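Local structure of endoglucanase (Humicola insolens, 1DYS) at residues K212-S217 against P260-I265; Q131-L136 against H176-V181. The protein hydrolyses internal beta-1,4-glucosidic linkages in cellulose as a family 6 endoglucanase, contributing to the recycling of plant biomass. One frame throughout, in Å; residues are numbered along the deposited sequence.

Contact 1 (K212-S217 against P260-I265)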
ATOM      1  N   LYS A 212      19.727   6.239 -24.629  1.00 25.79           N
ATOM      2  CA  LYS A 212      18.658   6.979 -25.300  1.00 24.00           C
ATOM      3  C   LYS A 212      17.308   6.590 -24.675  1.00 24.95           C
ATOM      4  O   LYS A 212      17.160   5.518 -24.107  1.00 22.45           O
ATOM      5  CB  LYS A 212      18.504   6.773 -26.793  1.00 32.81           C
ATOM      6  CG  LYS A 212      18.881   5.449 -27.402  1.00 43.81           C
ATOM      7  CD  LYS A 212      20.359   5.478 -27.748  1.00 53.00           C
ATOM      8  CE  LYS A 212      20.635   5.772 -29.211  1.00 60.57           C
ATOM      9  NZ  LYS A 212      21.917   5.106 -29.610  1.00 61.75           N
ATOM     10  N   ILE A 213      16.361   7.484 -24.935  1.00 20.62           N
ATOM     11  CA  ILE A 213      14.968   7.213 -24.647  1.00 19.54           C
ATOM     12  C   ILE A 213      14.217   7.516 -25.959  1.00 22.44           C
ATOM     13  O   ILE A 213      14.753   8.275 -26.790  1.00 19.92           O
ATOM     14  CB  ILE A 213      14.350   8.031 -23.508  1.00 20.33           C
ATOM     15  CG1 ILE A 213      14.365   9.530 -23.794  1.00 17.85           C
ATOM     16  CG2 ILE A 213      15.076   7.647 -22.203  1.00 19.41           C
ATOM     17  CD1 ILE A 213      13.965  10.392 -22.595  1.00 17.47           C
ATOM     18  N   ARG A 214      13.037   6.918 -26.121  1.00 17.88           N
ATOM     19  CA  ARG A 214      12.268   7.266 -27.324  1.00 18.46           C
ATOM     20  C   ARG A 214      11.567   8.595 -27.147  1.00 21.26           C
ATOM     21  O   ARG A 214      11.330   9.374 -28.067  1.00 17.92           O
ATOM     22  CB  ARG A 214      11.254   6.155 -27.629  1.00 19.56           C
ATOM     23  CG  ARG A 214      10.138   6.559 -28.591  1.00 23.23           C
ATOM     24  CD  ARG A 214      10.689   6.823 -29.991  1.00 18.30           C
ATOM     25  NE  ARG A 214       9.552   7.074 -30.902  1.00 17.36           N
ATOM     26  CZ  ARG A 214       9.791   7.353 -32.197  1.00 29.29           C
ATOM     27  NH1 ARG A 214      11.032   7.428 -32.672  1.00 30.58           N
ATOM     28  NH2 ARG A 214       8.753   7.580 -32.994  1.00 27.97           N
ATOM     29  N   GLY A 215      11.180   8.884 -25.902  1.00 18.68           N
ATOM     30  CA  GLY A 215      10.445  10.060 -25.582  1.00 17.92           C
ATOM     31  C   GLY A 215       9.776   9.950 -24.206  1.00 17.40           C
ATOM     32  O   GLY A 215      10.478   9.632 -23.255  1.00 16.91           O
ATOM     33  N   PHE A 216       8.542  10.430 -24.141  1.00 15.76           N
ATOM     34  CA  PHE A 216       7.907  10.716 -22.856  1.00 15.22           C
ATOM     35  C   PHE A 216       6.504  10.149 -22.694  1.00 21.72           C
ATOM     36  O   PHE A 216       5.894   9.876 -23.726  1.00 16.93           O
ATOM     37  CB  PHE A 216       7.785  12.270 -22.663  1.00 17.19           C
ATOM     38  CG  PHE A 216       9.116  12.930 -23.010  1.00 18.17           C
ATOM     39  CD1 PHE A 216      10.169  12.836 -22.128  1.00 18.71           C
ATOM     40  CD2 PHE A 216       9.302  13.526 -24.261  1.00 15.71           C
ATOM     41  CE1 PHE A 216      11.417  13.358 -22.432  1.00 22.37           C
ATOM     42  CE2 PHE A 216      10.543  14.054 -24.552  1.00 19.25           C
ATOM     43  CZ  PHE A 216      11.593  13.969 -23.665  1.00 19.49           C
ATOM     44  N   SER A 217       5.998  10.102 -21.455  1.00 15.56           N
ATOM     45  CA  SER A 217       4.592   9.719 -21.296  1.00 17.02           C
ATOM     46  C   SER A 217       3.905  10.854 -20.540  1.00 14.93           C
ATOM     47  O   SER A 217       4.578  11.589 -19.813  1.00 15.08           O
ATOM     48  CB  SER A 217       4.430   8.388 -20.555  1.00 21.00           C
ATOM     49  OG  SER A 217       5.083   8.392 -19.271  1.00 14.08           O
ATOM     50  N   PRO A 260      15.081  13.931 -27.418  1.00 27.65           N
ATOM     51  CA  PRO A 260      13.923  13.215 -27.903  1.00 25.68           C
ATOM     52  C   PRO A 260      12.632  13.994 -27.720  1.00 20.39           C
ATOM     53  O   PRO A 260      12.520  14.892 -26.903  1.00 23.63           O
ATOM     54  CB  PRO A 260      13.849  11.838 -27.225  1.00 23.29           C
ATOM     55  CG  PRO A 260      14.919  11.947 -26.187  1.00 26.45           C
ATOM     56  CD  PRO A 260      15.810  13.136 -26.415  1.00 24.34           C
ATOM     57  N   THR A 261      11.665  13.687 -28.578  1.00 19.28           N
ATOM     58  CA  THR A 261      10.411  14.432 -28.623  1.00 19.40           C
ATOM     59  C   THR A 261       9.113  13.647 -28.518  1.00 23.58           C
ATOM     60  O   THR A 261       8.069  14.302 -28.370  1.00 24.45           O
ATOM     61  CB  THR A 261      10.352  15.067 -30.056  1.00 26.00           C
ATOM     62  OG1 THR A 261      10.537  14.040 -31.034  1.00 25.75           O
ATOM     63  CG2 THR A 261      11.433  16.118 -30.243  1.00 27.44           C
ATOM     64  N   GLN A 262       9.088  12.347 -28.655  1.00 19.65           N
ATOM     65  CA  GLN A 262       7.898  11.554 -28.871  1.00 22.46           C
ATOM     66  C   GLN A 262       7.088  11.168 -27.641  1.00 24.66           C
ATOM     67  O   GLN A 262       7.680  10.735 -26.677  1.00 26.22           O
ATOM     68  CB  GLN A 262       8.205  10.291 -29.681  1.00 22.70           C
ATOM     69  CG  GLN A 262       8.868  10.628 -31.024  1.00 25.82           C
ATOM     70  CD  GLN A 262       7.996  11.540 -31.885  1.00 23.40           C
ATOM     71  OE1 GLN A 262       8.324  12.700 -32.069  1.00 23.21           O
ATOM     72  NE2 GLN A 262       6.875  11.046 -32.388  1.00 23.57           N
ATOM     73  N   PHE A 263       5.760  11.306 -27.718  1.00 21.18           N
ATOM     74  CA  PHE A 263       4.932  11.020 -26.548  1.00 19.80           C
ATOM     75  C   PHE A 263       4.041   9.796 -26.698  1.00 18.97           C
ATOM     76  O   PHE A 263       3.614   9.431 -27.778  1.00 17.16           O
ATOM     77  CB  PHE A 263       3.926  12.173 -26.307  1.00 15.84           C
ATOM     78  CG  PHE A 263       4.482  13.287 -25.479  1.00 15.38           C
ATOM     79  CD1 PHE A 263       5.494  14.090 -25.990  1.00 18.32           C
ATOM     80  CD2 PHE A 263       4.125  13.500 -24.157  1.00 16.13           C
ATOM     81  CE1 PHE A 263       6.064  15.085 -25.250  1.00 12.79           C
ATOM     82  CE2 PHE A 263       4.666  14.517 -23.417  1.00 20.12           C
ATOM     83  CZ  PHE A 263       5.668  15.337 -23.937  1.00 16.90           C
ATOM     84  N   ILE A 264       3.655   9.210 -25.567  1.00 14.08           N
ATOM     85  CA  ILE A 264       2.567   8.244 -25.485  1.00 14.26           C
ATOM     86  C   ILE A 264       1.639   8.869 -24.427  1.00 19.29           C
ATOM     87  O   ILE A 264       2.178   9.450 -23.510  1.00 17.00           O
ATOM     88  CB  ILE A 264       2.767   6.769 -25.205  1.00 13.88           C
ATOM     89  CG1 ILE A 264       3.630   6.575 -23.945  1.00 12.80           C
ATOM     90  CG2 ILE A 264       3.449   6.144 -26.429  1.00 15.27           C
ATOM     91  CD1 ILE A 264       4.050   5.152 -23.668  1.00 17.13           C
ATOM     92  N   ILE A 265       0.329   8.940 -24.685  1.00 15.04           N
ATOM     93  CA  ILE A 265      -0.544   9.720 -23.791  1.00 15.32           C
ATOM     94  C   ILE A 265      -1.677   8.841 -23.288  1.00 13.65           C
ATOM     95  O   ILE A 265      -2.377   8.181 -24.032  1.00 16.17           O
ATOM     96  CB  ILE A 265      -1.213  10.900 -24.531  1.00 15.48           C
ATOM     97  CG1 ILE A 265      -0.126  11.910 -24.912  1.00 18.66           C
ATOM     98  CG2 ILE A 265      -2.237  11.617 -23.643  1.00 14.76           C
ATOM     99  CD1 ILE A 265      -0.566  13.223 -25.472  1.00 24.38           C
TER
HETATM  100  O   HOH W   1      12.298  11.064 -30.021  1.00 25.48           O
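Here two parallel strands of the distorted beta/alpha barrel of glycoside hydrolase family 6 run side by side, in register from Gly215 opposite Gln262 to Ser217 opposite Ile264, with helix 243-255 in the connection between them. Two backbone hydrogen bonds hold the pair, both centred on Phe216: its N gives to Gln262 O at 2.7 Å, and its O accepts from Ile264 N at 3.0 Å. Before the strands close up, a water bridges the two chain segments, donating to Arg214 O and accepting from Thr261 N.

The apolar packing lies mainly on the helix side. Phe216 CB sits over the Phe263 ring, 4.0 Å from its centroid, while the two rings cross obliquely with planes at 52°. The edge of the Phe216 ring runs up to Pro260 O, 3.2 Å from CE2; that carbonyl has no hydrogen-bonding partner in the model. Ile213 CG1 presses unusually close to Pro260 CG, at 3.4 Å.

On the face that carries Gln262 and Ile264, Gln262 lies alongside Arg214, whose chain bends at chi2 (67°); Gln262 CG lies over one guanidinium face, 3.6 Å from Arg214 CZ. Arg214 NE forms a salt bridge with Asp304, to which Gln262 NE2 also donates, while Gln262 OE1 accepts from Thr261 OG1. Gly215 must be glycine at its backbone angles, and a CB would also hit Gln262 O, which already stands 3.0 Å from Gly215 CA.

Contact 2 (Q131-L136 against H176-V181)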
ATOM      1  N   GLN A 131       8.348  -7.055 -27.967  1.00 16.00           N
ATOM      2  CA  GLN A 131       8.584  -5.610 -27.956  1.00 17.10           C
ATOM      3  C   GLN A 131       8.019  -4.980 -26.675  1.00 15.89           C
ATOM      4  O   GLN A 131       6.876  -5.340 -26.356  1.00 18.07           O
ATOM      5  CB  GLN A 131       7.907  -4.940 -29.187  1.00 15.42           C
ATOM      6  CG  GLN A 131       8.605  -5.450 -30.467  1.00 19.47           C
ATOM      7  CD  GLN A 131       9.952  -4.809 -30.713  1.00 18.68           C
ATOM      8  OE1 GLN A 131      10.159  -3.608 -30.514  1.00 21.52           O
ATOM      9  NE2 GLN A 131      10.926  -5.628 -31.124  1.00 23.09           N
ATOM     10  N   PHE A 132       8.751  -4.062 -26.058  1.00 14.56           N
ATOM     11  CA  PHE A 132       8.276  -3.449 -24.830  1.00 15.44           C
ATOM     12  C   PHE A 132       8.260  -1.932 -24.912  1.00 19.18           C
ATOM     13  O   PHE A 132       9.179  -1.299 -25.439  1.00 16.83           O
ATOM     14  CB  PHE A 132       9.232  -3.794 -23.658  1.00 13.70           C
ATOM     15  CG  PHE A 132       9.307  -5.246 -23.282  1.00 12.58           C
ATOM     16  CD1 PHE A 132       8.411  -5.865 -22.424  1.00 14.61           C
ATOM     17  CD2 PHE A 132      10.267  -6.056 -23.890  1.00 14.89           C
ATOM     18  CE1 PHE A 132       8.507  -7.194 -22.133  1.00 16.67           C
ATOM     19  CE2 PHE A 132      10.334  -7.410 -23.625  1.00 14.44           C
ATOM     20  CZ  PHE A 132       9.476  -8.002 -22.712  1.00 24.08           C
ATOM     21  N   ALA A 133       7.195  -1.351 -24.358  1.00 13.43           N
ATOM     22  CA  ALA A 133       7.137   0.077 -24.126  1.00 12.38           C
ATOM     23  C   ALA A 133       7.152   0.275 -22.590  1.00 16.52           C
ATOM     24  O   ALA A 133       6.250  -0.238 -21.932  1.00 14.68           O
ATOM     25  CB  ALA A 133       5.879   0.779 -24.603  1.00 13.99           C
ATOM     26  N   VAL A 134       8.219   0.892 -22.114  1.00 13.32           N
ATOM     27  CA  VAL A 134       8.338   1.017 -20.655  1.00 14.91           C
ATOM     28  C   VAL A 134       8.213   2.473 -20.290  1.00 15.83           C
ATOM     29  O   VAL A 134       8.960   3.350 -20.695  1.00 14.31           O
ATOM     30  CB  VAL A 134       9.700   0.471 -20.151  1.00 14.14           C
ATOM     31  CG1 VAL A 134       9.838   0.698 -18.648  1.00 12.93           C
ATOM     32  CG2 VAL A 134       9.853  -0.989 -20.522  1.00 15.66           C
ATOM     33  N   ILE A 135       7.246   2.783 -19.413  1.00 11.12           N
ATOM     34  CA  ILE A 135       7.046   4.079 -18.866  1.00 11.50           C
ATOM     35  C   ILE A 135       7.901   4.147 -17.599  1.00 12.31           C
ATOM     36  O   ILE A 135       7.792   3.302 -16.717  1.00 14.89           O
ATOM     37  CB  ILE A 135       5.575   4.386 -18.580  1.00 12.69           C
ATOM     38  CG1 ILE A 135       4.904   4.607 -19.944  1.00 11.65           C
ATOM     39  CG2 ILE A 135       5.454   5.571 -17.628  1.00 13.80           C
ATOM     40  CD1 ILE A 135       3.419   4.962 -19.836  1.00 13.61           C
ATOM     41  N   LEU A 136       8.741   5.179 -17.604  1.00 13.71           N
ATOM     42  CA  LEU A 136       9.634   5.296 -16.478  1.00 12.72           C
ATOM     43  C   LEU A 136       9.163   6.324 -15.459  1.00 10.83           C
ATOM     44  O   LEU A 136       9.122   7.526 -15.628  1.00 13.13           O
ATOM     45  CB  LEU A 136      11.041   5.729 -16.895  1.00 12.51           C
ATOM     46  CG  LEU A 136      11.719   4.836 -17.930  1.00 16.39           C
ATOM     47  CD1 LEU A 136      12.831   5.639 -18.577  1.00 15.36           C
ATOM     48  CD2 LEU A 136      12.209   3.560 -17.262  1.00 18.35           C
ATOM     49  N   HIS A 176      11.589   0.146 -25.642  1.00 15.25           N
ATOM     50  CA  HIS A 176      11.315   1.533 -25.983  1.00 18.06           C
ATOM     51  C   HIS A 176      10.931   2.332 -24.743  1.00 17.50           C
ATOM     52  O   HIS A 176       9.934   2.011 -24.120  1.00 19.93           O
ATOM     53  CB  HIS A 176      10.187   1.561 -27.025  1.00 20.20           C
ATOM     54  CG  HIS A 176      10.525   0.591 -28.137  1.00 17.31           C
ATOM     55  ND1 HIS A 176      11.430   0.922 -29.136  1.00 23.89           N
ATOM     56  CD2 HIS A 176      10.142  -0.681 -28.332  1.00 16.22           C
ATOM     57  CE1 HIS A 176      11.535  -0.146 -29.922  1.00 19.91           C
ATOM     58  NE2 HIS A 176      10.780  -1.124 -29.478  1.00 17.72           N
ATOM     59  N   LEU A 177      11.819   3.241 -24.371  1.00 16.15           N
ATOM     60  CA  LEU A 177      11.646   3.952 -23.104  1.00 20.26           C
ATOM     61  C   LEU A 177      10.932   5.261 -23.260  1.00 18.87           C
ATOM     62  O   LEU A 177      11.274   6.092 -24.093  1.00 17.54           O
ATOM     63  CB  LEU A 177      13.025   4.148 -22.468  1.00 16.68           C
ATOM     64  CG  LEU A 177      13.822   2.867 -22.194  1.00 20.48           C
ATOM     65  CD1 LEU A 177      15.209   3.214 -21.657  1.00 23.84           C
ATOM     66  CD2 LEU A 177      13.090   1.957 -21.220  1.00 19.91           C
ATOM     67  N   TYR A 178       9.925   5.481 -22.393  1.00 15.13           N
ATOM     68  CA  TYR A 178       9.174   6.720 -22.357  1.00 16.57           C
ATOM     69  C   TYR A 178       9.274   7.260 -20.944  1.00 13.83           C
ATOM     70  O   TYR A 178       8.749   6.676 -19.983  1.00 16.26           O
ATOM     71  CB  TYR A 178       7.717   6.456 -22.772  1.00 13.81           C
ATOM     72  CG  TYR A 178       7.534   6.074 -24.243  1.00 14.31           C
ATOM     73  CD1 TYR A 178       7.376   7.093 -25.187  1.00 13.04           C
ATOM     74  CD2 TYR A 178       7.530   4.767 -24.654  1.00 14.39           C
ATOM     75  CE1 TYR A 178       7.180   6.777 -26.527  1.00 13.10           C
ATOM     76  CE2 TYR A 178       7.370   4.431 -25.988  1.00 14.79           C
ATOM     77  CZ  TYR A 178       7.202   5.442 -26.904  1.00 16.55           C
ATOM     78  OH  TYR A 178       7.024   5.053 -28.208  1.00 17.40           O
ATOM     79  N   LEU A 179       9.980   8.357 -20.742  1.00 13.35           N
ATOM     80  CA  LEU A 179      10.192   8.988 -19.439  1.00 17.07           C
ATOM     81  C   LEU A 179       9.008   9.860 -19.081  1.00 19.44           C
ATOM     82  O   LEU A 179       8.581  10.741 -19.842  1.00 16.44           O
ATOM     83  CB  LEU A 179      11.535   9.746 -19.492  1.00 16.46           C
ATOM     84  CG  LEU A 179      11.967  10.526 -18.271  1.00 19.83           C
ATOM     85  CD1 LEU A 179      12.137   9.594 -17.069  1.00 15.49           C
ATOM     86  CD2 LEU A 179      13.290  11.255 -18.565  1.00 23.07           C
ATOM     87  N   ASP A 180       8.425   9.585 -17.898  1.00 14.36           N
ATOM     88  CA  ASP A 180       7.166  10.265 -17.571  1.00 15.05           C
ATOM     89  C   ASP A 180       7.350  11.734 -17.317  1.00 13.43           C
ATOM     90  O   ASP A 180       8.326  12.106 -16.674  1.00 14.07           O
ATOM     91  CB  ASP A 180       6.511   9.556 -16.347  1.00 12.47           C
ATOM     92  CG  ASP A 180       5.142  10.213 -16.231  1.00 13.76           C
ATOM     93  OD1 ASP A 180       4.303   9.866 -17.030  1.00 13.82           O
ATOM     94  OD2 ASP A 180       4.957  11.090 -15.384  1.00 13.22           O
ATOM     95  N   VAL A 181       6.493  12.584 -17.907  1.00 13.82           N
ATOM     96  CA  VAL A 181       6.521  14.008 -17.644  1.00 16.72           C
ATOM     97  C   VAL A 181       5.154  14.498 -17.159  1.00 15.67           C
ATOM     98  O   VAL A 181       4.705  15.623 -17.406  1.00 16.61           O
ATOM     99  CB  VAL A 181       7.046  14.839 -18.837  1.00 15.74           C
ATOM    100  CG1 VAL A 181       8.446  14.401 -19.210  1.00 16.55           C
ATOM    101  CG2 VAL A 181       6.187  14.564 -20.077  1.00 14.73           C
TER
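His176 lies near the start of the paired strands 132-136 and 175-180, and its side chain can be walked outward atom by atom. CB lies 3.4 Å from Phe132 O, the same carbonyl that accepts the backbone N of His176. With CG anti to the carbonyl carbon (chi1 -50°) and also near Phe132 O, the imidazole turns back along the neighbouring strand, so that CD2 brings its edge to within 3.1 Å of Phe132 O. At the tip, NE2 donates to Gln131 OE1 at 2.8 Å, with CE1 flanking the same oxygen; the bond is nearly straight (168°), lies in the ring plane and runs nearly along the amide C=O axis, which helps to fix the ring's rotation. An alanine here removes the donor to Gln131 OE1 and would probably leave the Gln131 side chain less firmly held.

From there the backbone zips up. Val134 N bonds to His176 O, Tyr178 N to Val134 O, Leu136 N to Tyr178 O, and Asp180 N to Leu136 O at 3.1 Å. Val134 CB meets Leu177 CD2 at 3.9 Å, and Leu136 CB meets Leu179 CD1, on one face; on the other, Ala133 CB touches Tyr178 CE2, and Tyr178 OH bonds to Asp304. Asp180 OD1 is hydrogen-bonded to Ser217 OG, and OD2 accepts from the backbone N of Asp139, the probable proton donor. Asp180 stands at the C-terminal end of its strand, where beta/alpha barrels carry their active sites.

How the contacts relate
Both segments of contact 2 come earlier in the chain than those of contact 1, yet the contact centres lie only about 7 Å apart, because strand 175-180 is next to strand 215-218 in one parallel sheet. Together they give four successive strands, in the order 132-136, 175-180, 215-218 and 262-266, with helices in the connections. Arg214 N probably donates to Leu177 O, stitching the two pairs together. Ile135, Tyr178 and Ile264 meet across the curve of the sheet, whereas Phe216 and Phe263 face helix 243-255. At the C-terminal ends, Ser217 OG probably hydrogen-bonds Asp180 OD1 at 2.8 Å, so contact 1 probably helps to hold the Asp180 carboxylate beside Asp139, the likely proton donor.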